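Local atomic coordinates of CRISPR-associated endonuclease Cas12b (Alicyclobacillus acidoterrestris, PDB entry 5U31), a protein that cleaves DNA matching its guide RNA, as the RNA-guided RuvC endonuclease of a type V CRISPR-Cas system that defends bacteria against mobile genetic elements. Residues L572-S577 / M869-R874; L621-E626 / G755-E760; E760-L765 / H804-R809. The protein carries 3 engineered substitutions. All blocks are in the same frame, centred on the assembly; numbering follows the deposited sequence.

Contact 1: L572-S577 / M869-R874. With nucleotides of chain E; nucleotides of chain C.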
# COMPACT_ATOMS: atom_id res chain seq x y z
N LEU A 572 -1.76 5.38 14.03
CA LEU A 572 -2.60 5.66 12.87
C LEU A 572 -3.99 5.08 13.06
O LEU A 572 -4.17 4.02 13.67
CB LEU A 572 -1.97 5.07 11.60
CG LEU A 572 -0.56 5.55 11.24
CD1 LEU A 572 -0.01 4.75 10.08
CD2 LEU A 572 -0.57 7.04 10.93
N GLY A 573 -4.98 5.78 12.52
CA GLY A 573 -6.35 5.33 12.61
C GLY A 573 -7.17 5.91 11.47
O GLY A 573 -6.69 6.69 10.65
N LEU A 574 -8.44 5.50 11.44
CA LEU A 574 -9.39 5.99 10.45
C LEU A 574 -10.19 7.17 10.97
O LEU A 574 -10.36 8.17 10.26
CB LEU A 574 -10.34 4.86 10.03
CG LEU A 574 -9.66 3.74 9.25
CD1 LEU A 574 -10.67 2.75 8.70
CD2 LEU A 574 -8.88 4.38 8.14
N ARG A 575 -10.68 7.08 12.21
CA ARG A 575 -11.41 8.19 12.82
C ARG A 575 -10.50 9.40 13.01
O ARG A 575 -10.84 10.51 12.59
CB ARG A 575 -12.00 7.75 14.16
CG ARG A 575 -12.91 6.55 14.07
CD ARG A 575 -12.68 5.64 15.26
NE ARG A 575 -13.73 4.65 15.42
CZ ARG A 575 -13.70 3.68 16.32
NH1 ARG A 575 -12.65 3.57 17.13
NH2 ARG A 575 -14.70 2.82 16.40
N THR A 576 -9.36 9.20 13.65
CA THR A 576 -8.31 10.20 13.73
C THR A 576 -7.09 9.68 12.98
O THR A 576 -6.62 8.57 13.25
CB THR A 576 -7.93 10.50 15.18
OG1 THR A 576 -7.25 9.38 15.75
CG2 THR A 576 -9.17 10.80 15.99
N SER A 577 -6.60 10.47 12.03
CA SER A 577 -5.53 9.99 11.16
C SER A 577 -4.29 9.61 11.97
O SER A 577 -3.66 8.58 11.70
CB SER A 577 -5.19 11.04 10.11
OG SER A 577 -6.28 11.23 9.22
N MSE A 869 -7.70 -0.79 2.77
CA MSE A 869 -7.33 -0.09 1.56
C MSE A 869 -7.68 1.39 1.67
O MSE A 869 -6.92 2.24 1.23
CB MSE A 869 -8.01 -0.72 0.35
CG MSE A 869 -7.21 -1.85 -0.25
SE MSE A 869 -8.25 -2.83 -1.55
CE MSE A 869 -9.75 -3.21 -0.41
N GLN A 870 -8.84 1.67 2.27
CA GLN A 870 -9.15 3.05 2.64
C GLN A 870 -8.07 3.61 3.55
O GLN A 870 -7.54 4.71 3.31
CB GLN A 870 -10.51 3.12 3.33
CG GLN A 870 -11.68 2.71 2.47
CD GLN A 870 -13.00 3.14 3.07
OE1 GLN A 870 -13.53 4.20 2.72
NE2 GLN A 870 -13.53 2.33 3.98
N TRP A 871 -7.72 2.86 4.59
CA TRP A 871 -6.66 3.26 5.51
C TRP A 871 -5.33 3.37 4.78
O TRP A 871 -4.70 4.44 4.76
CB TRP A 871 -6.57 2.24 6.65
CG TRP A 871 -5.79 2.71 7.83
CD1 TRP A 871 -5.41 3.99 8.11
CD2 TRP A 871 -5.28 1.90 8.90
NE1 TRP A 871 -4.70 4.03 9.29
CE2 TRP A 871 -4.61 2.76 9.79
CE3 TRP A 871 -5.33 0.53 9.19
CZ2 TRP A 871 -4.00 2.29 10.95
CZ3 TRP A 871 -4.72 0.07 10.34
CH2 TRP A 871 -4.06 0.95 11.21
N SER A 872 -4.90 2.28 4.15
CA SER A 872 -3.59 2.15 3.50
C SER A 872 -2.48 2.71 4.40
O SER A 872 -1.86 3.73 4.11
CB SER A 872 -3.60 2.82 2.12
OG SER A 872 -3.96 4.18 2.22
N HIS A 873 -2.27 2.00 5.50
CA HIS A 873 -1.28 2.45 6.48
C HIS A 873 0.14 2.28 5.97
O HIS A 873 1.01 3.09 6.30
CB HIS A 873 -1.46 1.69 7.80
CG HIS A 873 -1.24 0.22 7.70
ND1 HIS A 873 -2.27 -0.68 7.58
CD2 HIS A 873 -0.10 -0.52 7.73
CE1 HIS A 873 -1.78 -1.91 7.53
NE2 HIS A 873 -0.47 -1.84 7.62
N ARG A 874 0.40 1.23 5.18
CA ARG A 874 1.74 1.05 4.62
C ARG A 874 2.10 2.19 3.69
O ARG A 874 3.27 2.61 3.64
CB ARG A 874 1.83 -0.29 3.90
CG ARG A 874 1.72 -1.48 4.84
CD ARG A 874 2.85 -1.48 5.85
NE ARG A 874 4.11 -1.98 5.30
CZ ARG A 874 5.26 -1.99 5.95
NH1 ARG A 874 5.33 -1.52 7.20
NH2 ARG A 874 6.36 -2.47 5.37
P DT E 6 -9.87 2.92 14.02
OP1 DT E 6 -9.86 4.35 13.62
OP2 DT E 6 -9.55 2.55 15.42
O5' DT E 6 -11.29 2.30 13.66
C5' DT E 6 -11.78 2.37 12.33
C4' DT E 6 -12.96 1.44 12.14
O4' DT E 6 -12.59 0.11 12.57
C3' DT E 6 -14.20 1.83 12.93
O3' DT E 6 -15.32 1.91 12.07
C2' DT E 6 -14.37 0.72 13.97
C1' DT E 6 -13.63 -0.45 13.33
N1 DT E 6 -13.04 -1.36 14.34
C2 DT E 6 -13.57 -2.61 14.51
O2 DT E 6 -14.51 -3.03 13.86
N3 DT E 6 -12.96 -3.36 15.48
C4 DT E 6 -11.89 -2.98 16.28
O4 DT E 6 -11.41 -3.73 17.12
C5 DT E 6 -11.39 -1.65 16.05
C7 DT E 6 -10.24 -1.13 16.86
C6 DT E 6 -11.99 -0.91 15.11
P DG C 14 -1.15 0.65 0.69
OP1 DG C 14 -1.16 0.54 2.16
OP2 DG C 14 -0.75 1.92 0.05
O5' DG C 14 -0.17 -0.48 0.15
C5' DG C 14 -0.25 -1.79 0.67
C4' DG C 14 0.92 -2.63 0.19
O4' DG C 14 0.72 -3.02 -1.19
C3' DG C 14 2.28 -1.93 0.25
O3' DG C 14 3.19 -2.72 1.01
C2' DG C 14 2.71 -1.82 -1.23
C1' DG C 14 1.95 -2.98 -1.86
N9 DG C 14 1.69 -2.81 -3.29
C8 DG C 14 0.99 -1.79 -3.88
N7 DG C 14 0.90 -1.90 -5.18
C5 DG C 14 1.57 -3.08 -5.47
C6 DG C 14 1.80 -3.72 -6.71
O6 DG C 14 1.44 -3.36 -7.84
N1 DG C 14 2.52 -4.90 -6.56
C2 DG C 14 2.97 -5.40 -5.37
N2 DG C 14 3.65 -6.55 -5.44
N3 DG C 14 2.76 -4.81 -4.19
C4 DG C 14 2.06 -3.66 -4.32
P DC C 13 -5.60 3.17 -3.64
OP1 DC C 13 -6.08 3.94 -2.47
OP2 DC C 13 -4.73 3.82 -4.64
O5' DC C 13 -4.87 1.86 -3.09
C5' DC C 13 -5.44 1.14 -2.03
C4' DC C 13 -4.45 0.16 -1.44
O4' DC C 13 -4.24 -0.91 -2.39
C3' DC C 13 -3.07 0.74 -1.12
O3' DC C 13 -2.59 0.22 0.12
C2' DC C 13 -2.23 0.28 -2.31
C1' DC C 13 -2.86 -1.06 -2.63
N1 DC C 13 -2.70 -1.47 -4.05
C2 DC C 13 -2.11 -2.71 -4.34
O2 DC C 13 -1.72 -3.42 -3.42
N3 DC C 13 -1.98 -3.08 -5.64
C4 DC C 13 -2.41 -2.28 -6.61
N4 DC C 13 -2.26 -2.69 -7.87
C5 DC C 13 -3.02 -1.02 -6.33
C6 DC C 13 -3.14 -0.66 -5.05
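Trp871 lies against Leu572, Gly573 and Leu574, and its side chain can be followed from root to tip along this loop. CB starts against Leu574 CD2 at 3.5 Å, and the same methyl lies equally near CG and CD1. CG is anti to the backbone N (chi1 -165°), beside the carbonyl carbon. NE1 comes within 3.6 Å of Gly573 O without a hydrogen bond between them. CE2 nears Leu572 CB, and CZ2 reaches the same residue twice, packing on CB at 3.5 Å and meeting O at 3.2 Å. The indole is sandwiched: Leu574 CG covers one face, while His873 CB sits 3.8 Å above the centre of the other. His873 CB also meets Leu572 CD1, the two side chains crossing at about a right angle; the imidazole turns elsewhere, NE2 bonding to Leu851 O. Between Trp871 and His873, Ser872 takes a positive phi (45°), which separates helix 862-871 from helix 873-884, and its OG bonds back to Trp871 O. DNA lies beyond both segments. Leu574 N (2.8 Å) and Arg575 N (3.2 Å) both donate to OP1 of DT6 of chain E. The O5' of that nucleotide lies over a face of the Arg575 guanidinium; Ser872 CB packs near DG14 of chain C. The loop follows strand 566-572, which carries the engineered Ala571 at an active-site position, and turns back into strand 578-587: the first hairpin of an RNase H-like RuvC nuclease core, here backed by a helix of RuvC-II.

Contact 2: L621-E626 / G755-E760. With nucleotides of chain B.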
# COMPACT_ATOMS: atom_id res chain seq x y z
N LEU A 621 -3.66 14.32 16.05
CA LEU A 621 -3.32 14.97 14.79
C LEU A 621 -4.42 14.70 13.77
O LEU A 621 -4.26 13.96 12.79
CB LEU A 621 -1.96 14.50 14.28
CG LEU A 621 -0.74 14.74 15.18
CD1 LEU A 621 0.53 14.65 14.36
CD2 LEU A 621 -0.84 16.07 15.90
N LYS A 622 -5.57 15.31 14.02
CA LYS A 622 -6.69 15.18 13.11
C LYS A 622 -6.42 15.95 11.83
O LYS A 622 -6.05 17.13 11.87
CB LYS A 622 -7.98 15.67 13.77
CG LYS A 622 -8.52 14.78 14.87
CD LYS A 622 -9.63 15.48 15.64
CE LYS A 622 -10.23 14.58 16.71
NZ LYS A 622 -11.07 13.50 16.12
N LEU A 623 -6.56 15.28 10.69
CA LEU A 623 -6.65 15.98 9.44
C LEU A 623 -8.00 16.67 9.34
O LEU A 623 -8.95 16.29 10.04
CB LEU A 623 -6.44 15.02 8.27
CG LEU A 623 -5.00 14.55 8.05
CD1 LEU A 623 -4.93 13.49 6.96
CD2 LEU A 623 -4.10 15.72 7.70
N PRO A 624 -8.12 17.71 8.52
CA PRO A 624 -9.41 18.38 8.35
C PRO A 624 -10.52 17.39 7.99
O PRO A 624 -10.32 16.45 7.22
CB PRO A 624 -9.15 19.37 7.22
CG PRO A 624 -7.70 19.70 7.37
CD PRO A 624 -7.04 18.42 7.82
N GLY A 625 -11.69 17.61 8.58
CA GLY A 625 -12.85 16.78 8.33
C GLY A 625 -13.09 15.69 9.36
O GLY A 625 -14.12 15.01 9.29
N GLU A 626 -12.18 15.52 10.31
CA GLU A 626 -12.30 14.49 11.33
C GLU A 626 -12.85 15.04 12.65
O GLU A 626 -12.58 14.47 13.71
CB GLU A 626 -10.95 13.80 11.55
CG GLU A 626 -10.38 13.17 10.28
CD GLU A 626 -9.06 12.43 10.51
OE1 GLU A 626 -8.34 12.77 11.47
OE2 GLU A 626 -8.75 11.52 9.72
N GLY A 755 -16.10 17.54 4.82
CA GLY A 755 -15.31 16.39 4.40
C GLY A 755 -13.83 16.52 4.69
O GLY A 755 -13.26 15.72 5.43
N GLY A 756 -13.20 17.52 4.09
CA GLY A 756 -11.79 17.69 4.34
C GLY A 756 -11.00 16.52 3.79
O GLY A 756 -11.26 16.00 2.70
N ASN A 757 -10.00 16.10 4.56
CA ASN A 757 -9.09 15.01 4.19
C ASN A 757 -9.41 13.72 4.94
O ASN A 757 -8.52 12.90 5.18
CB ASN A 757 -7.64 15.42 4.43
CG ASN A 757 -7.29 16.70 3.74
OD1 ASN A 757 -7.95 17.08 2.78
ND2 ASN A 757 -6.27 17.39 4.22
N SER A 758 -10.68 13.54 5.29
CA SER A 758 -11.14 12.42 6.09
C SER A 758 -11.40 11.20 5.21
O SER A 758 -11.58 11.30 4.00
CB SER A 758 -12.41 12.80 6.86
OG SER A 758 -13.52 12.95 5.99
N ILE A 759 -11.43 10.03 5.86
CA ILE A 759 -11.84 8.81 5.18
C ILE A 759 -13.27 8.95 4.68
O ILE A 759 -13.60 8.51 3.57
CB ILE A 759 -11.68 7.59 6.11
CG1 ILE A 759 -10.21 7.34 6.43
CG2 ILE A 759 -12.27 6.33 5.51
CD1 ILE A 759 -9.44 6.59 5.36
N GLU A 760 -14.13 9.57 5.48
CA GLU A 760 -15.56 9.59 5.16
C GLU A 760 -15.83 10.35 3.87
O GLU A 760 -16.73 9.98 3.11
CB GLU A 760 -16.37 10.19 6.31
CG GLU A 760 -17.87 10.17 6.04
CD GLU A 760 -18.63 11.10 6.96
OE1 GLU A 760 -18.09 11.41 8.05
OE2 GLU A 760 -19.75 11.52 6.60
P A B 35 -14.94 20.47 2.59
OP1 A B 35 -15.59 21.65 3.22
OP2 A B 35 -15.21 19.13 3.15
O5' A B 35 -15.29 20.38 1.05
C5' A B 35 -15.80 19.16 0.52
C4' A B 35 -17.22 19.30 0.03
O4' A B 35 -18.12 19.75 1.09
C3' A B 35 -17.45 20.24 -1.15
O3' A B 35 -18.39 19.64 -2.02
C2' A B 35 -18.09 21.46 -0.50
O2' A B 35 -18.89 22.24 -1.36
C1' A B 35 -18.93 20.79 0.58
N9 A B 35 -19.31 21.69 1.66
C8 A B 35 -18.53 22.53 2.40
N7 A B 35 -19.21 23.22 3.29
C5 A B 35 -20.52 22.79 3.10
C6 A B 35 -21.71 23.14 3.74
N6 A B 35 -21.78 24.03 4.72
N1 A B 35 -22.85 22.54 3.32
C2 A B 35 -22.77 21.64 2.32
N3 A B 35 -21.70 21.23 1.65
C4 A B 35 -20.60 21.86 2.10
P C B 34 -11.72 17.27 -1.90
OP1 C B 34 -11.00 16.21 -1.15
OP2 C B 34 -13.09 17.02 -2.43
O5' C B 34 -11.77 18.59 -1.01
C5' C B 34 -12.22 18.54 0.34
C4' C B 34 -11.63 19.64 1.17
O4' C B 34 -10.52 20.24 0.47
C3' C B 34 -12.56 20.81 1.50
O3' C B 34 -13.34 20.57 2.65
C2' C B 34 -11.59 21.96 1.72
O2' C B 34 -11.10 21.93 3.05
C1' C B 34 -10.44 21.61 0.78
N1 C B 34 -10.44 22.40 -0.47
C2 C B 34 -10.14 23.77 -0.40
O2 C B 34 -9.92 24.29 0.70
N3 C B 34 -10.10 24.51 -1.54
C4 C B 34 -10.34 23.93 -2.71
N4 C B 34 -10.29 24.69 -3.81
C5 C B 34 -10.63 22.53 -2.81
C6 C B 34 -10.66 21.81 -1.68
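Pro624 and Gly625 meet Gly755, Gly756 and Asn757 where two beta turns pack backbone to backbone, a type II turn (Leu623 to Glu626) of the first RuvC region against a type II' turn (Gly755 to Ser758) of REC2. Asn757 N donates to Pro624 O at 2.7 Å, with the donor N above the carbonyl plane. Close by, Gly625 CA makes a CA-H...O contact with Gly755 O at 3.1 Å. Glycines bring the two backbones this near, the CA atoms of Gly625 and Gly756 lying 4.2 Å apart; both have positive phi, as their places in these turns require. Around this centre, Leu623 CB touches Asn757 CB, Pro624 CD runs beside Asn757 ND2, and Ser758 CB packs on Gly625 O. The next shell fixes each turn. Ser758 OG bonds to Gly755 O at 2.8 Å and caps helix 759-776 by taking the Gln761 N-H, while Gly756 N donates to OP2 of A35 of chain B, the guide RNA, with Gly755 N also close to it. On the other side, Glu626 OE2 bonds to Ser577 OG, and Lys622 NZ reaches across the turn to Glu626 O at 3.0 Å, nearly along the C=O axis.

Contact 3: E760-L765 / H804-R809. With nucleotides of chain B.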
# COMPACT_ATOMS: atom_id res chain seq x y z
N GLU A 760 -14.13 9.57 5.48
CA GLU A 760 -15.56 9.59 5.16
C GLU A 760 -15.83 10.35 3.87
O GLU A 760 -16.73 9.98 3.11
CB GLU A 760 -16.37 10.19 6.31
CG GLU A 760 -17.87 10.17 6.04
CD GLU A 760 -18.63 11.10 6.96
OE1 GLU A 760 -18.09 11.41 8.05
OE2 GLU A 760 -19.75 11.52 6.60
N GLN A 761 -15.09 11.43 3.61
CA GLN A 761 -15.33 12.16 2.38
C GLN A 761 -14.85 11.38 1.16
O GLN A 761 -15.51 11.40 0.11
CB GLN A 761 -14.67 13.53 2.42
CG GLN A 761 -15.45 14.54 1.62
CD GLN A 761 -14.87 14.80 0.24
OE1 GLN A 761 -13.73 14.42 -0.04
NE2 GLN A 761 -15.64 15.46 -0.62
N ILE A 762 -13.71 10.71 1.28
CA ILE A 762 -13.26 9.86 0.18
C ILE A 762 -14.27 8.75 -0.06
O ILE A 762 -14.54 8.38 -1.21
CB ILE A 762 -11.85 9.30 0.49
CG1 ILE A 762 -10.85 10.45 0.56
CG2 ILE A 762 -11.44 8.29 -0.56
CD1 ILE A 762 -9.47 10.03 1.02
N GLU A 763 -14.86 8.22 1.01
CA GLU A 763 -15.89 7.20 0.83
C GLU A 763 -17.20 7.82 0.35
O GLU A 763 -17.96 7.16 -0.37
CB GLU A 763 -16.10 6.43 2.14
CG GLU A 763 -16.56 5.00 1.94
CD GLU A 763 -16.59 4.20 3.23
OE1 GLU A 763 -16.75 4.81 4.31
OE2 GLU A 763 -16.45 2.96 3.16
N TYR A 764 -17.47 9.07 0.72
CA TYR A 764 -18.58 9.79 0.11
C TYR A 764 -18.41 9.85 -1.40
O TYR A 764 -19.39 9.75 -2.15
CB TYR A 764 -18.67 11.19 0.71
CG TYR A 764 -19.49 12.17 -0.10
CD1 TYR A 764 -20.86 12.02 -0.25
CD2 TYR A 764 -18.89 13.27 -0.70
CE1 TYR A 764 -21.61 12.92 -0.98
CE2 TYR A 764 -19.63 14.18 -1.44
CZ TYR A 764 -20.99 14.00 -1.57
OH TYR A 764 -21.72 14.91 -2.31
N LEU A 765 -17.17 10.02 -1.87
CA LEU A 765 -16.89 9.94 -3.30
C LEU A 765 -17.00 8.50 -3.80
O LEU A 765 -17.62 8.25 -4.84
CB LEU A 765 -15.51 10.50 -3.59
CG LEU A 765 -15.22 11.93 -3.14
CD1 LEU A 765 -13.76 12.28 -3.39
CD2 LEU A 765 -16.13 12.91 -3.84
N HIS A 804 -6.90 11.46 -6.62
CA HIS A 804 -6.24 12.68 -6.16
C HIS A 804 -6.57 12.96 -4.70
O HIS A 804 -5.70 13.39 -3.94
CB HIS A 804 -6.65 13.86 -7.04
CG HIS A 804 -5.98 13.87 -8.39
ND1 HIS A 804 -4.77 13.27 -8.62
CD2 HIS A 804 -6.37 14.42 -9.56
CE1 HIS A 804 -4.43 13.44 -9.89
NE2 HIS A 804 -5.38 14.14 -10.48
N ALA A 805 -7.81 12.70 -4.30
CA ALA A 805 -8.21 12.94 -2.92
C ALA A 805 -7.40 12.08 -1.95
O ALA A 805 -7.00 12.55 -0.88
CB ALA A 805 -9.70 12.69 -2.75
N LYS A 806 -7.17 10.82 -2.31
CA LYS A 806 -6.37 9.95 -1.45
C LYS A 806 -4.90 10.37 -1.45
O LYS A 806 -4.22 10.26 -0.43
CB LYS A 806 -6.50 8.50 -1.90
CG LYS A 806 -7.92 7.95 -1.93
CD LYS A 806 -7.91 6.46 -1.58
CE LYS A 806 -9.18 5.75 -2.03
NZ LYS A 806 -9.20 5.60 -3.51
N GLU A 807 -4.41 10.85 -2.60
CA GLU A 807 -3.03 11.32 -2.69
C GLU A 807 -2.81 12.53 -1.79
O GLU A 807 -1.79 12.62 -1.09
CB GLU A 807 -2.69 11.66 -4.13
CG GLU A 807 -1.21 11.93 -4.39
CD GLU A 807 -0.96 12.60 -5.73
OE1 GLU A 807 -0.79 13.83 -5.76
OE2 GLU A 807 -0.93 11.89 -6.76
N ASP A 808 -3.75 13.47 -1.81
CA ASP A 808 -3.62 14.66 -0.98
C ASP A 808 -3.70 14.32 0.49
O ASP A 808 -2.96 14.87 1.31
CB ASP A 808 -4.70 15.67 -1.37
CG ASP A 808 -4.48 17.02 -0.73
OD1 ASP A 808 -3.40 17.61 -0.95
OD2 ASP A 808 -5.39 17.50 -0.01
N ARG A 809 -4.61 13.41 0.85
CA ARG A 809 -4.70 12.96 2.23
C ARG A 809 -3.40 12.33 2.69
O ARG A 809 -2.93 12.60 3.80
CB ARG A 809 -5.86 11.98 2.38
CG ARG A 809 -5.80 11.15 3.63
CD ARG A 809 -7.02 10.26 3.78
NE ARG A 809 -6.74 9.16 4.70
CZ ARG A 809 -6.86 9.24 6.02
NH1 ARG A 809 -6.57 8.19 6.77
NH2 ARG A 809 -7.27 10.37 6.59
P G B 32 -3.93 17.60 -12.37
OP1 G B 32 -4.39 16.63 -13.39
OP2 G B 32 -4.29 19.05 -12.48
O5' G B 32 -4.46 17.08 -10.96
C5' G B 32 -5.22 17.92 -10.11
C4' G B 32 -5.00 17.55 -8.67
O4' G B 32 -3.84 18.25 -8.16
C3' G B 32 -6.11 17.94 -7.72
O3' G B 32 -7.21 17.06 -7.76
C2' G B 32 -5.38 17.97 -6.38
O2' G B 32 -5.18 16.65 -5.88
C1' G B 32 -4.03 18.54 -6.79
N9 G B 32 -3.98 20.00 -6.61
C8 G B 32 -4.12 20.95 -7.59
N7 G B 32 -4.04 22.16 -7.12
C5 G B 32 -3.84 22.00 -5.76
C6 G B 32 -3.68 22.96 -4.72
O6 G B 32 -3.67 24.20 -4.79
N1 G B 32 -3.51 22.35 -3.48
C2 G B 32 -3.49 21.00 -3.26
N2 G B 32 -3.31 20.61 -2.00
N3 G B 32 -3.64 20.10 -4.21
C4 G B 32 -3.81 20.67 -5.43
P C B 33 -8.67 17.61 -7.42
OP1 C B 33 -9.64 16.54 -7.72
OP2 C B 33 -8.83 18.96 -8.00
O5' C B 33 -8.61 17.79 -5.84
C5' C B 33 -8.42 16.67 -5.00
C4' C B 33 -8.46 17.06 -3.55
O4' C B 33 -7.20 17.72 -3.20
C3' C B 33 -9.50 18.09 -3.16
O3' C B 33 -10.86 17.65 -3.20
C2' C B 33 -8.93 18.62 -1.86
O2' C B 33 -9.00 17.63 -0.84
C1' C B 33 -7.47 18.75 -2.26
N1 C B 33 -7.23 20.06 -2.91
C2 C B 33 -7.06 21.19 -2.10
O2 C B 33 -7.06 21.05 -0.87
N3 C B 33 -6.88 22.40 -2.68
C4 C B 33 -6.88 22.52 -4.00
N4 C B 33 -6.69 23.73 -4.53
C5 C B 33 -7.07 21.40 -4.86
C6 C B 33 -7.25 20.21 -4.28
P U B 37 -14.98 19.84 -8.84
OP1 U B 37 -14.66 21.06 -9.62
OP2 U B 37 -16.38 19.40 -8.67
O5' U B 37 -14.23 18.65 -9.56
C5' U B 37 -14.35 17.31 -9.08
C4' U B 37 -14.94 16.38 -10.12
O4' U B 37 -15.50 15.25 -9.42
C3' U B 37 -16.08 16.99 -10.93
O3' U B 37 -16.17 16.40 -12.24
C2' U B 37 -17.31 16.61 -10.11
O2' U B 37 -18.51 16.54 -10.84
C1' U B 37 -16.91 15.24 -9.54
N1 U B 37 -17.48 15.00 -8.21
C2 U B 37 -18.29 13.90 -8.00
O2 U B 37 -18.55 13.09 -8.87
N3 U B 37 -18.78 13.77 -6.72
C4 U B 37 -18.56 14.63 -5.65
O4 U B 37 -19.06 14.39 -4.55
C5 U B 37 -17.71 15.74 -5.96
C6 U B 37 -17.22 15.88 -7.19
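Ile762 carries most of the apolar contact with Ala805, Lys806 and Arg809. Its CG1 lies 4.2 Å from Ala805 CB, a methyl that Leu765 CD1 also approaches, at 4.1 Å. CD1, swung anti to CA (chi2 173°), reaches Arg809 CD at 3.7 Å, the two side chains crossing at about a right angle. The other branch, CG2, packs on the aliphatic stem of Lys806, touching CE at 3.7 Å and lying close to CG. The cationic residues therefore contribute methylenes here and take their charges elsewhere: Arg809 NH2 bonds to Ser577 OG and Asn757 O, and Lys806 NZ has a long, weak ion pair with Glu766. These contacts join two antiparallel helices that follow one another in the chain, 759-776 of REC2 and 796-822 of RuvC-II, whose short segments here run at 170° with axes 10.3 Å apart; the small Ala805 faces the larger Ile762. No hydrogen bond links the segments themselves. Some polar groups of 804-809 turn instead to the guide RNA, chain B, in keeping with the sgRNA-binding role of residues 801-820. Asp808 OD1 accepts a nearly straight bond from N2 of G32 (3.2 Å, 170°), while its OD2 forms a salt bridge with Lys812. The His804 ring has the sugar of G32 over one face, C4' offset toward the rim. Packing against RNA comes from the other helix too: Tyr764, which also has a cation-pi contact with Arg639, and Leu765 CD2 both lie against O4 of U37.

All three contacts are largely buried, but contact 1 lies nearest the chain's centre and contact 2, about 20 Å from it (centre to centre), includes an exposed proline. Their chemistry differs: contact 1 is an indole laid against a loop inside RuvC, contact 2 is backbone against backbone with a hydrogen bond, and contact 3 has no hydrogen bond between its helices, only side-chain packing that includes the methylenes of Lys806 and Arg809. Contacts 2 and 3 share Glu760 and helix 759-776, and both join REC2 to RuvC; they bond to guide RNA, whereas contact 1 bonds chiefly to DNA phosphate. Arg809 of contact 3 reaches both of the others.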